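Local coordinates for glycosyl transferase family 8 (PDB 5GVV), which transfers galactose from UDP-galactose to the terminal glucose of the already glycosylated serine-rich repeat protein PsrP of Streptococcus pneumoniae, at residues A[35-41]-A[61-67]; A[93-98]-A[148-154]; A[302-308]-A[324-330]. The contacts are given in a common frame with arbitrary orientation. Numbering follows the deposited sequence.

Interaction 1: A[35-41]-A[61-67]; sequences KIYLLNQ and DLIDCKL
The polar core is a buried side-chain cluster on one face of two paired parallel strands. Lys-66 NZ forms a salt bridge with Asp-64 OD2 (2.8 Å) and donates to Asn-40 OD1 (2.8 Å), while Asn-40 ND2 donates to Asp-64 OD1 (2.8 Å) and to its own strand at Leu-38 O (3.0 Å). Asparagine suits this place because its amide can donate and accept at once; chi1 p for Asn-40 and t for Asp-64 bring the ends together.

Both segments are extended, with N-to-C directions 20° apart and axes 4.7 Å apart. Register runs from Lys-35 beside Asp-61 to Asn-40 beside Lys-66. The even-numbered residues of 35-41 make the ladder: Ile-36 N to Asp-61 O (3.0 Å), Ile-63 N to Ile-36 O (2.7 Å), Leu-38 N to Ile-63 O (2.9 Å), Cys-65 N to Leu-38 O (3.0 Å), Asn-40 N to Cys-65 O (2.9 Å) and Leu-67 N to Asn-40 O (2.7 Å).

On the face of Tyr-37, Ile-63 CG1 lies over the ring, 4.1 Å from its centroid (CH-pi), and Cys-65 SG sits at its edge, 3.6 Å from Tyr-37 CD1. The phenol and Lys-35 NZ both turn to Glu-99. Leu-39 CB meets Leu-67 CD1 at 3.5 Å; on the other face Ile-36 CG2 meets Leu-62 CD1 at 3.7 Å.

Helix 45-57 links the strands in a beta-alpha-beta crossover of the GT-A nucleotide-binding domain, with 61-66 outermost in its sheet. The Lys-66 to Asp-64 salt bridge balances the buried charges, and the neutral amide of Asn-40 ties that pair to the other strand, so these polar groups can be buried on this face.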
loop_
_atom_site.group_PDB
_atom_site.type_symbol
_atom_site.label_atom_id
_atom_site.label_comp_id
_atom_site.label_asym_id
_atom_site.label_seq_id
_atom_site.Cartn_x
_atom_site.Cartn_y
_atom_site.Cartn_z
ATOM N N LYS A 35 8.287 -20.043 -8.417
ATOM C CA LYS A 35 6.983 -19.976 -9.052
ATOM C C LYS A 35 5.983 -19.638 -7.960
ATOM O O LYS A 35 5.616 -20.494 -7.147
ATOM C CB LYS A 35 6.629 -21.302 -9.722
ATOM C CG LYS A 35 5.321 -21.268 -10.497
ATOM C CD LYS A 35 5.120 -22.570 -11.246
ATOM C CE LYS A 35 3.810 -22.587 -12.014
ATOM N NZ LYS A 35 3.603 -23.937 -12.618
ATOM N N ILE A 36 5.570 -18.376 -7.926
ATOM C CA ILE A 36 4.698 -17.884 -6.867
ATOM C C ILE A 36 3.238 -17.816 -7.309
ATOM O O ILE A 36 2.903 -17.140 -8.285
ATOM C CB ILE A 36 5.148 -16.490 -6.385
ATOM C CG1 ILE A 36 6.533 -16.574 -5.731
ATOM C CG2 ILE A 36 4.141 -15.913 -5.403
ATOM C CD1 ILE A 36 7.107 -15.236 -5.329
ATOM N N TYR A 37 2.372 -18.514 -6.580
ATOM C CA TYR A 37 0.933 -18.385 -6.776
ATOM C C TYR A 37 0.404 -17.373 -5.765
ATOM O O TYR A 37 0.846 -17.358 -4.614
ATOM C CB TYR A 37 0.230 -19.727 -6.551
ATOM C CG TYR A 37 0.600 -20.831 -7.519
ATOM C CD1 TYR A 37 -0.261 -21.185 -8.550
ATOM C CD2 TYR A 37 1.789 -21.542 -7.386
ATOM C CE1 TYR A 37 0.056 -22.202 -9.433
ATOM C CE2 TYR A 37 2.115 -22.570 -8.272
ATOM C CZ TYR A 37 1.240 -22.891 -9.293
ATOM O OH TYR A 37 1.546 -23.905 -10.184
ATOM N N LEU A 38 -0.525 -16.519 -6.185
ATOM C CA LEU A 38 -1.163 -15.597 -5.245
ATOM C C LEU A 38 -2.675 -15.689 -5.344
ATOM O O LEU A 38 -3.277 -15.223 -6.318
ATOM C CB LEU A 38 -0.704 -14.155 -5.475
ATOM C CG LEU A 38 -1.384 -13.069 -4.632
ATOM C CD1 LEU A 38 -1.276 -13.398 -3.158
ATOM C CD2 LEU A 38 -0.760 -11.708 -4.920
ATOM N N LEU A 39 -3.288 -16.300 -4.337
ATOM C CA LEU A 39 -4.740 -16.422 -4.293
ATOM C C LEU A 39 -5.358 -15.098 -3.852
ATOM O O LEU A 39 -4.994 -14.552 -2.809
ATOM C CB LEU A 39 -5.155 -17.558 -3.352
ATOM C CG LEU A 39 -5.236 -18.960 -3.971
ATOM C CD1 LEU A 39 -3.875 -19.439 -4.432
ATOM C CD2 LEU A 39 -5.869 -19.971 -3.005
ATOM N N ASN A 40 -6.273 -14.570 -4.659
ATOM C CA ASN A 40 -6.895 -13.282 -4.359
ATOM C C ASN A 40 -8.205 -13.114 -5.115
ATOM O O ASN A 40 -8.521 -13.912 -5.997
ATOM C CB ASN A 40 -5.947 -12.130 -4.713
ATOM C CG ASN A 40 -5.796 -11.934 -6.220
ATOM O OD1 ASN A 40 -6.280 -10.949 -6.783
ATOM N ND2 ASN A 40 -5.109 -12.866 -6.876
ATOM N N GLN A 41 -8.961 -12.074 -4.771
ATOM C CA GLN A 41 -10.208 -11.768 -5.466
ATOM C C GLN A 41 -10.132 -10.432 -6.177
ATOM O O GLN A 41 -10.714 -10.256 -7.247
ATOM C CB GLN A 41 -11.378 -11.689 -4.485
ATOM C CG GLN A 41 -11.707 -12.956 -3.727
ATOM C CD GLN A 41 -13.021 -12.833 -2.974
ATOM O OE1 GLN A 41 -13.045 -12.534 -1.779
ATOM N NE2 GLN A 41 -14.124 -13.049 -3.677
ATOM N N ASP A 61 8.221 -17.126 -11.791
ATOM C CA ASP A 61 6.995 -16.595 -12.386
ATOM C C ASP A 61 6.017 -16.161 -11.298
ATOM O O ASP A 61 6.244 -16.408 -10.105
ATOM C CB ASP A 61 6.344 -17.646 -13.287
ATOM C CG ASP A 61 5.693 -17.043 -14.523
ATOM O OD1 ASP A 61 5.454 -15.815 -14.546
ATOM O OD2 ASP A 61 5.412 -17.808 -15.471
ATOM N N LEU A 62 4.934 -15.509 -11.708
ATOM C CA LEU A 62 3.893 -15.081 -10.773
ATOM C C LEU A 62 2.519 -15.446 -11.330
ATOM O O LEU A 62 2.147 -15.019 -12.428
ATOM C CB LEU A 62 3.986 -13.574 -10.503
ATOM C CG LEU A 62 2.930 -13.009 -9.547
ATOM C CD1 LEU A 62 2.973 -13.732 -8.199
ATOM C CD2 LEU A 62 3.095 -11.506 -9.355
ATOM N N ILE A 63 1.769 -16.238 -10.570
ATOM C CA ILE A 63 0.494 -16.762 -11.042
ATOM C C ILE A 63 -0.658 -16.093 -10.311
ATOM O O ILE A 63 -0.748 -16.185 -9.085
ATOM C CB ILE A 63 0.400 -18.293 -10.831
ATOM C CG1 ILE A 63 1.707 -18.975 -11.242
ATOM C CG2 ILE A 63 -0.791 -18.867 -11.597
ATOM C CD1 ILE A 63 2.040 -18.815 -12.721
ATOM N N ASP A 64 -1.536 -15.431 -11.063
ATOM C CA ASP A 64 -2.707 -14.772 -10.491
ATOM C C ASP A 64 -3.818 -15.792 -10.325
ATOM O O ASP A 64 -4.421 -16.226 -11.304
ATOM C CB ASP A 64 -3.162 -13.618 -11.397
ATOM C CG ASP A 64 -4.313 -12.813 -10.806
ATOM O OD1 ASP A 64 -4.775 -13.135 -9.688
ATOM O OD2 ASP A 64 -4.748 -11.839 -11.462
ATOM N N CYS A 65 -4.084 -16.182 -9.083
ATOM C CA CYS A 65 -5.137 -17.151 -8.823
ATOM C C CYS A 65 -6.386 -16.434 -8.332
ATOM O O CYS A 65 -6.518 -16.128 -7.146
ATOM C CB CYS A 65 -4.662 -18.195 -7.815
ATOM S SG CYS A 65 -3.199 -19.085 -8.392
ATOM N N LYS A 66 -7.298 -16.161 -9.259
ATOM C CA LYS A 66 -8.493 -15.384 -8.947
ATOM C C LYS A 66 -9.612 -16.245 -8.366
ATOM O O LYS A 66 -10.171 -17.114 -9.048
ATOM C CB LYS A 66 -8.980 -14.624 -10.188
ATOM C CG LYS A 66 -8.216 -13.319 -10.444
ATOM C CD LYS A 66 -8.416 -12.347 -9.288
ATOM C CE LYS A 66 -7.928 -10.935 -9.618
ATOM N NZ LYS A 66 -6.449 -10.797 -9.531
ATOM N N LEU A 67 -9.933 -15.997 -7.101
ATOM C CA LEU A 67 -11.032 -16.693 -6.445
ATOM C C LEU A 67 -12.350 -15.979 -6.733
ATOM O O LEU A 67 -13.006 -15.457 -5.827
ATOM C CB LEU A 67 -10.795 -16.817 -4.937
ATOM C CG LEU A 67 -9.653 -17.732 -4.490
ATOM C CD1 LEU A 67 -8.354 -16.991 -4.578
ATOM C CD2 LEU A 67 -9.854 -18.227 -3.077
#

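Interaction 2: A[93-98]-A[148-154]; sequences IPDFVT and INNKKWG
Here a loop leading toward strand 101-105 of the GT-A domain packs on a strand-to-helix junction, where strand 145-149 passes into helix 150-155. Residues 93-96 make a tight turn, with Phe-96 N and Val-97 N both donating to Ile-93 O (3.0 and 3.1 Å), before Val-97 becomes extended (phi/psi -79/131). Opposite, Asn-149 is the centre of an inverse gamma turn (phi/psi -79/82) and the helix N-cap: its OD1 accepts from Lys-152 N at 3.3 Å, a role suited to a short side chain with a carbonyl.

Polar contact rests on Asn-150. With chi1 t, its side chain reaches into the loop, and ND2 donates weakly to Val-97 O (2.8 Å) and also bonds Glu-99 O, so one amide holds two carbonyls of the loop.

Apolar contacts lie around it. Ile-93 CD1 (chi1 m, chi2 t) touches Ile-148 CD1 at 3.7 Å, beside Tyr-104 of strand 101-105. Pro-94, whose rigid ring suits the turn, sets CB 4.1 Å from Trp-153 CB, while the indole NE1 bonds Tyr-127 O. Gly-154 brings the helix backbone close to the proline, with its N 4.2 Å from Pro-94 CB.

The nearest CA atoms, those of Pro-94 and Gly-154, are 5.7 Å apart. Asn-150 OD1 has no polar partner in the model and lies 3.2 Å from Pro-94 CA.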
loop_
_atom_site.group_PDB
_atom_site.type_symbol
_atom_site.label_atom_id
_atom_site.label_comp_id
_atom_site.label_asym_id
_atom_site.label_seq_id
_atom_site.Cartn_x
_atom_site.Cartn_y
_atom_site.Cartn_z
ATOM N N ILE A 93 -5.936 -24.223 -2.328
ATOM C CA ILE A 93 -4.605 -24.403 -2.912
ATOM C C ILE A 93 -4.521 -25.473 -4.016
ATOM O O ILE A 93 -4.030 -25.185 -5.110
ATOM C CB ILE A 93 -3.518 -24.616 -1.820
ATOM C CG1 ILE A 93 -3.190 -23.285 -1.132
ATOM C CG2 ILE A 93 -2.251 -25.202 -2.419
ATOM C CD1 ILE A 93 -2.312 -23.421 0.107
ATOM N N PRO A 94 -5.018 -26.699 -3.754
ATOM C CA PRO A 94 -4.846 -27.714 -4.803
ATOM C C PRO A 94 -5.723 -27.488 -6.034
ATOM O O PRO A 94 -5.631 -28.257 -6.992
ATOM C CB PRO A 94 -5.242 -29.018 -4.094
ATOM C CG PRO A 94 -6.200 -28.599 -3.042
ATOM C CD PRO A 94 -5.707 -27.249 -2.570
ATOM N N ASP A 95 -6.550 -26.447 -6.022
ATOM C CA ASP A 95 -7.358 -26.109 -7.188
ATOM C C ASP A 95 -6.582 -25.246 -8.188
ATOM O O ASP A 95 -7.017 -25.070 -9.331
ATOM C CB ASP A 95 -8.651 -25.401 -6.764
ATOM C CG ASP A 95 -9.631 -26.333 -6.073
ATOM O OD1 ASP A 95 -9.671 -27.529 -6.435
ATOM O OD2 ASP A 95 -10.364 -25.873 -5.168
ATOM N N PHE A 96 -5.435 -24.720 -7.761
ATOM C CA PHE A 96 -4.630 -23.844 -8.609
ATOM C C PHE A 96 -3.218 -24.360 -8.866
ATOM O O PHE A 96 -2.697 -24.235 -9.976
ATOM C CB PHE A 96 -4.531 -22.445 -7.991
ATOM C CG PHE A 96 -5.847 -21.726 -7.891
ATOM C CD1 PHE A 96 -6.565 -21.735 -6.700
ATOM C CD2 PHE A 96 -6.366 -21.037 -8.983
ATOM C CE1 PHE A 96 -7.777 -21.072 -6.596
ATOM C CE2 PHE A 96 -7.577 -20.368 -8.885
ATOM C CZ PHE A 96 -8.284 -20.388 -7.689
ATOM N N VAL A 97 -2.590 -24.918 -7.834
ATOM C CA VAL A 97 -1.189 -25.330 -7.915
ATOM C C VAL A 97 -1.035 -26.662 -8.649
ATOM O O VAL A 97 -1.728 -27.629 -8.335
ATOM C CB VAL A 97 -0.560 -25.426 -6.508
ATOM C CG1 VAL A 97 0.924 -25.741 -6.603
ATOM C CG2 VAL A 97 -0.777 -24.117 -5.751
ATOM N N THR A 98 -0.122 -26.711 -9.618
ATOM C CA THR A 98 0.052 -27.898 -10.457
ATOM C C THR A 98 1.208 -28.763 -9.970
ATOM O O THR A 98 1.353 -29.915 -10.387
ATOM C CB THR A 98 0.308 -27.516 -11.930
ATOM O OG1 THR A 98 1.563 -26.829 -12.041
ATOM C CG2 THR A 98 -0.797 -26.613 -12.444
ATOM N N ILE A 148 3.406 -28.246 1.792
ATOM C CA ILE A 148 2.198 -29.002 1.472
ATOM C C ILE A 148 2.408 -30.100 0.424
ATOM O O ILE A 148 2.992 -29.860 -0.634
ATOM C CB ILE A 148 1.081 -28.043 1.008
ATOM C CG1 ILE A 148 0.635 -27.156 2.174
ATOM C CG2 ILE A 148 -0.102 -28.812 0.438
ATOM C CD1 ILE A 148 -0.281 -26.006 1.781
ATOM N N ASN A 149 1.935 -31.304 0.738
ATOM C CA ASN A 149 1.888 -32.393 -0.230
ATOM C C ASN A 149 0.679 -32.170 -1.137
ATOM O O ASN A 149 -0.383 -32.751 -0.919
ATOM C CB ASN A 149 1.774 -33.732 0.506
ATOM C CG ASN A 149 1.944 -34.934 -0.409
ATOM O OD1 ASN A 149 1.706 -34.862 -1.617
ATOM N ND2 ASN A 149 2.350 -36.057 0.173
ATOM N N ASN A 150 0.844 -31.319 -2.147
ATOM C CA ASN A 150 -0.271 -30.899 -2.997
ATOM C C ASN A 150 -0.982 -32.041 -3.732
ATOM O O ASN A 150 -2.199 -31.998 -3.933
ATOM C CB ASN A 150 0.192 -29.841 -3.999
ATOM C CG ASN A 150 -0.968 -29.067 -4.598
ATOM O OD1 ASN A 150 -1.955 -28.801 -3.918
ATOM N ND2 ASN A 150 -0.861 -28.715 -5.875
ATOM N N LYS A 151 -0.226 -33.055 -4.136
ATOM C CA LYS A 151 -0.806 -34.197 -4.835
ATOM C C LYS A 151 -1.805 -34.925 -3.936
ATOM O O LYS A 151 -2.928 -35.229 -4.354
ATOM C CB LYS A 151 0.296 -35.152 -5.294
ATOM C CG LYS A 151 -0.198 -36.309 -6.160
ATOM C CD LYS A 151 0.912 -37.330 -6.396
ATOM C CE LYS A 151 0.370 -38.757 -6.396
ATOM N NZ LYS A 151 1.455 -39.785 -6.404
ATOM N N LYS A 152 -1.389 -35.184 -2.699
ATOM C CA LYS A 152 -2.238 -35.843 -1.710
ATOM C C LYS A 152 -3.490 -35.027 -1.389
ATOM O O LYS A 152 -4.581 -35.582 -1.239
ATOM C CB LYS A 152 -1.449 -36.095 -0.423
ATOM C CG LYS A 152 -0.570 -37.334 -0.440
ATOM C CD LYS A 152 -1.178 -38.441 0.409
ATOM C CE LYS A 152 -1.653 -37.907 1.753
ATOM N NZ LYS A 152 -2.233 -38.972 2.625
ATOM N N TRP A 153 -3.317 -33.711 -1.273
ATOM C CA TRP A 153 -4.429 -32.787 -1.059
ATOM C C TRP A 153 -5.452 -32.873 -2.191
ATOM O O TRP A 153 -6.652 -32.679 -1.974
ATOM C CB TRP A 153 -3.908 -31.353 -0.937
ATOM C CG TRP A 153 -3.282 -31.040 0.392
ATOM C CD1 TRP A 153 -2.347 -31.781 1.057
ATOM C CD2 TRP A 153 -3.531 -29.888 1.209
ATOM N NE1 TRP A 153 -2.010 -31.167 2.242
ATOM C CE2 TRP A 153 -2.725 -30.001 2.357
ATOM C CE3 TRP A 153 -4.365 -28.773 1.084
ATOM C CZ2 TRP A 153 -2.723 -29.040 3.369
ATOM C CZ3 TRP A 153 -4.365 -27.823 2.092
ATOM C CH2 TRP A 153 -3.550 -27.962 3.217
ATOM N N GLY A 154 -4.972 -33.162 -3.399
ATOM C CA GLY A 154 -5.845 -33.301 -4.551
ATOM C C GLY A 154 -6.687 -34.562 -4.507
ATOM O O GLY A 154 -7.902 -34.512 -4.706
#

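Interaction 3: A[302-308]-A[324-330]; sequences VHFHIVA and NVTVYPN
Two parallel strands, 302-307 and 325-328, run 4.7 Å apart with N-to-C directions at 13°, Phe-304 beside Val-325 and Val-307 beside Tyr-328. The ladder is Phe-304 N to Asn-324 O (2.8 Å), Thr-326 N to Phe-304 O (2.7 Å), Ile-306 N to Thr-326 O (2.8 Å), Tyr-328 N to Ile-306 O (2.8 Å) and Ala-308 N to Tyr-328 O (3.2 Å). Asn-324, with chi1 p, extends it through ND2 to Val-302 O (3.0 Å).

Histidines, able to bond at either ring nitrogen, join hydroxyls across the strands: His-303 NE2 to Thr-326 OG1 (2.7 Å) and His-305 ND1 to Tyr-328 OH (2.8 Å), His-305 NE2 being held by Gln-279. Beta-branched Ile-306 and Val-327 suit the extended backbone; their CB and CG2, respectively, are 4.3 Å apart.

In this beta-alpha-beta unit of a parallel sheet, 325-328 is outermost and 302-307 also pairs with strand 278-283. Helix 292-298 packs on Phe-304, Ile-306 and Val-325, helix 333-342 on His-305, Val-307 and Tyr-328.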
loop_
_atom_site.group_PDB
_atom_site.type_symbol
_atom_site.label_atom_id
_atom_site.label_comp_id
_atom_site.label_asym_id
_atom_site.label_seq_id
_atom_site.Cartn_x
_atom_site.Cartn_y
_atom_site.Cartn_z
ATOM N N VAL A 302 -2.821 -10.026 -27.930
ATOM C CA VAL A 302 -3.970 -9.161 -28.176
ATOM C C VAL A 302 -4.504 -8.662 -26.839
ATOM O O VAL A 302 -4.661 -9.444 -25.897
ATOM C CB VAL A 302 -5.095 -9.910 -28.907
ATOM C CG1 VAL A 302 -6.295 -9.011 -29.092
ATOM C CG2 VAL A 302 -4.613 -10.403 -30.251
ATOM N N HIS A 303 -4.765 -7.362 -26.751
ATOM C CA HIS A 303 -5.395 -6.786 -25.569
ATOM C C HIS A 303 -6.892 -6.657 -25.825
ATOM O O HIS A 303 -7.324 -5.863 -26.674
ATOM C CB HIS A 303 -4.775 -5.419 -25.256
ATOM C CG HIS A 303 -5.210 -4.830 -23.948
ATOM N ND1 HIS A 303 -4.689 -3.653 -23.453
ATOM C CD2 HIS A 303 -6.116 -5.251 -23.033
ATOM C CE1 HIS A 303 -5.254 -3.377 -22.292
ATOM N NE2 HIS A 303 -6.129 -4.327 -22.017
ATOM N N PHE A 304 -7.680 -7.447 -25.102
ATOM C CA PHE A 304 -9.128 -7.422 -25.265
ATOM C C PHE A 304 -9.750 -6.444 -24.285
ATOM O O PHE A 304 -9.392 -6.424 -23.103
ATOM C CB PHE A 304 -9.725 -8.805 -25.004
ATOM C CG PHE A 304 -9.192 -9.885 -25.893
ATOM C CD1 PHE A 304 -9.877 -10.254 -27.044
ATOM C CD2 PHE A 304 -8.024 -10.561 -25.560
ATOM C CE1 PHE A 304 -9.396 -11.273 -27.864
ATOM C CE2 PHE A 304 -7.532 -11.576 -26.372
ATOM C CZ PHE A 304 -8.221 -11.931 -27.527
ATOM N N HIS A 305 -10.685 -5.638 -24.773
ATOM C CA HIS A 305 -11.418 -4.731 -23.907
ATOM C C HIS A 305 -12.884 -5.131 -23.930
ATOM O O HIS A 305 -13.533 -5.063 -24.979
ATOM C CB HIS A 305 -11.245 -3.282 -24.380
ATOM C CG HIS A 305 -9.816 -2.862 -24.521
ATOM N ND1 HIS A 305 -9.165 -2.092 -23.574
ATOM C CD2 HIS A 305 -8.905 -3.107 -25.492
ATOM C CE1 HIS A 305 -7.917 -1.889 -23.958
ATOM N NE2 HIS A 305 -7.735 -2.492 -25.120
ATOM N N ILE A 306 -13.399 -5.566 -22.785
ATOM C CA ILE A 306 -14.797 -5.976 -22.689
ATOM C C ILE A 306 -15.556 -4.957 -21.851
ATOM O O ILE A 306 -15.273 -4.789 -20.660
ATOM C CB ILE A 306 -14.948 -7.382 -22.078
ATOM C CG1 ILE A 306 -14.034 -8.379 -22.795
ATOM C CG2 ILE A 306 -16.401 -7.844 -22.162
ATOM C CD1 ILE A 306 -14.262 -8.439 -24.305
ATOM N N VAL A 307 -16.508 -4.271 -22.481
ATOM C CA VAL A 307 -17.206 -3.158 -21.851
ATOM C C VAL A 307 -18.658 -3.541 -21.589
ATOM O O VAL A 307 -19.256 -4.279 -22.368
ATOM C CB VAL A 307 -17.146 -1.915 -22.761
ATOM C CG1 VAL A 307 -17.752 -0.698 -22.080
ATOM C CG2 VAL A 307 -15.702 -1.628 -23.155
ATOM N N ALA A 308 -19.212 -3.066 -20.476
ATOM C CA ALA A 308 -20.635 -3.219 -20.196
ATOM C C ALA A 308 -21.132 -1.929 -19.571
ATOM O O ALA A 308 -20.336 -1.157 -19.033
ATOM C CB ALA A 308 -20.888 -4.395 -19.267
ATOM N N ASN A 324 -4.103 -10.044 -20.406
ATOM C CA ASN A 324 -4.454 -9.330 -21.629
ATOM C C ASN A 324 -5.949 -9.019 -21.819
ATOM O O ASN A 324 -6.384 -8.696 -22.930
ATOM C CB ASN A 324 -3.917 -10.083 -22.854
ATOM C CG ASN A 324 -4.486 -11.484 -22.979
ATOM O OD1 ASN A 324 -4.703 -12.172 -21.982
ATOM N ND2 ASN A 324 -4.733 -11.913 -24.211
ATOM N N VAL A 325 -6.737 -9.115 -20.751
ATOM C CA VAL A 325 -8.148 -8.744 -20.837
ATOM C C VAL A 325 -8.438 -7.611 -19.872
ATOM O O VAL A 325 -8.145 -7.711 -18.672
ATOM C CB VAL A 325 -9.084 -9.920 -20.498
ATOM C CG1 VAL A 325 -10.541 -9.490 -20.638
ATOM C CG2 VAL A 325 -8.796 -11.118 -21.398
ATOM N N THR A 326 -8.997 -6.523 -20.389
ATOM C CA THR A 326 -9.496 -5.467 -19.516
ATOM C C THR A 326 -11.016 -5.445 -19.569
ATOM O O THR A 326 -11.622 -5.472 -20.644
ATOM C CB THR A 326 -8.887 -4.098 -19.837
ATOM O OG1 THR A 326 -7.464 -4.177 -19.673
ATOM C CG2 THR A 326 -9.422 -3.031 -18.885
ATOM N N VAL A 327 -11.609 -5.418 -18.382
ATOM C CA VAL A 327 -13.037 -5.569 -18.171
ATOM C C VAL A 327 -13.572 -4.268 -17.546
ATOM O O VAL A 327 -13.012 -3.779 -16.560
ATOM C CB VAL A 327 -13.245 -6.796 -17.261
ATOM C CG1 VAL A 327 -14.263 -6.545 -16.175
ATOM C CG2 VAL A 327 -13.585 -8.037 -18.094
ATOM N N TYR A 328 -14.620 -3.685 -18.132
ATOM C CA TYR A 328 -15.105 -2.378 -17.685
ATOM C C TYR A 328 -16.571 -2.408 -17.270
ATOM O O TYR A 328 -17.433 -1.926 -18.013
ATOM C CB TYR A 328 -14.977 -1.337 -18.800
ATOM C CG TYR A 328 -13.613 -1.172 -19.430
ATOM C CD1 TYR A 328 -13.190 -2.020 -20.450
ATOM C CD2 TYR A 328 -12.771 -0.136 -19.046
ATOM C CE1 TYR A 328 -11.958 -1.856 -21.049
ATOM C CE2 TYR A 328 -11.530 0.032 -19.635
ATOM C CZ TYR A 328 -11.136 -0.827 -20.641
ATOM O OH TYR A 328 -9.904 -0.674 -21.246
ATOM N N PRO A 329 -16.870 -2.949 -16.080
ATOM C CA PRO A 329 -18.278 -2.945 -15.679
ATOM C C PRO A 329 -18.759 -1.519 -15.413
ATOM O O PRO A 329 -17.937 -0.647 -15.112
ATOM C CB PRO A 329 -18.273 -3.753 -14.378
ATOM C CG PRO A 329 -16.879 -3.564 -13.815
ATOM C CD PRO A 329 -15.980 -3.477 -15.026
ATOM N N ASN A 330 -20.062 -1.286 -15.548
ATOM C CA ASN A 330 -20.652 0.006 -15.212
ATOM C C ASN A 330 -20.058 1.186 -15.977
ATOM O O ASN A 330 -19.837 2.257 -15.409
ATOM C CB ASN A 330 -20.558 0.245 -13.700
ATOM C CG ASN A 330 -21.386 -0.747 -12.908
ATOM O OD1 ASN A 330 -22.592 -0.868 -13.124
ATOM N ND2 ASN A 330 -20.740 -1.481 -12.005
#

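Overall arrangement
From the N terminus the three contacts follow one another in series, with none nested or crossed. Interaction 1 closes over helix 45-57 and builds one outer edge of the mixed GT-A sheet. Interaction 2 then spans about fifty residues, including the metal-binding Asp-106 and Asp-108, and ties the loop before strand 101-105 to the end of strand 145-149. These two touch: Phe-96 CD2 packs 3.5 Å from Cys-65 CB. Interaction 3 closes a short connection in the separate C-terminal parallel sheet, its centre about 20 Å from that of interaction 1 and 31 Å from that of interaction 2. Interactions 1 and 3 both meet the second subunit.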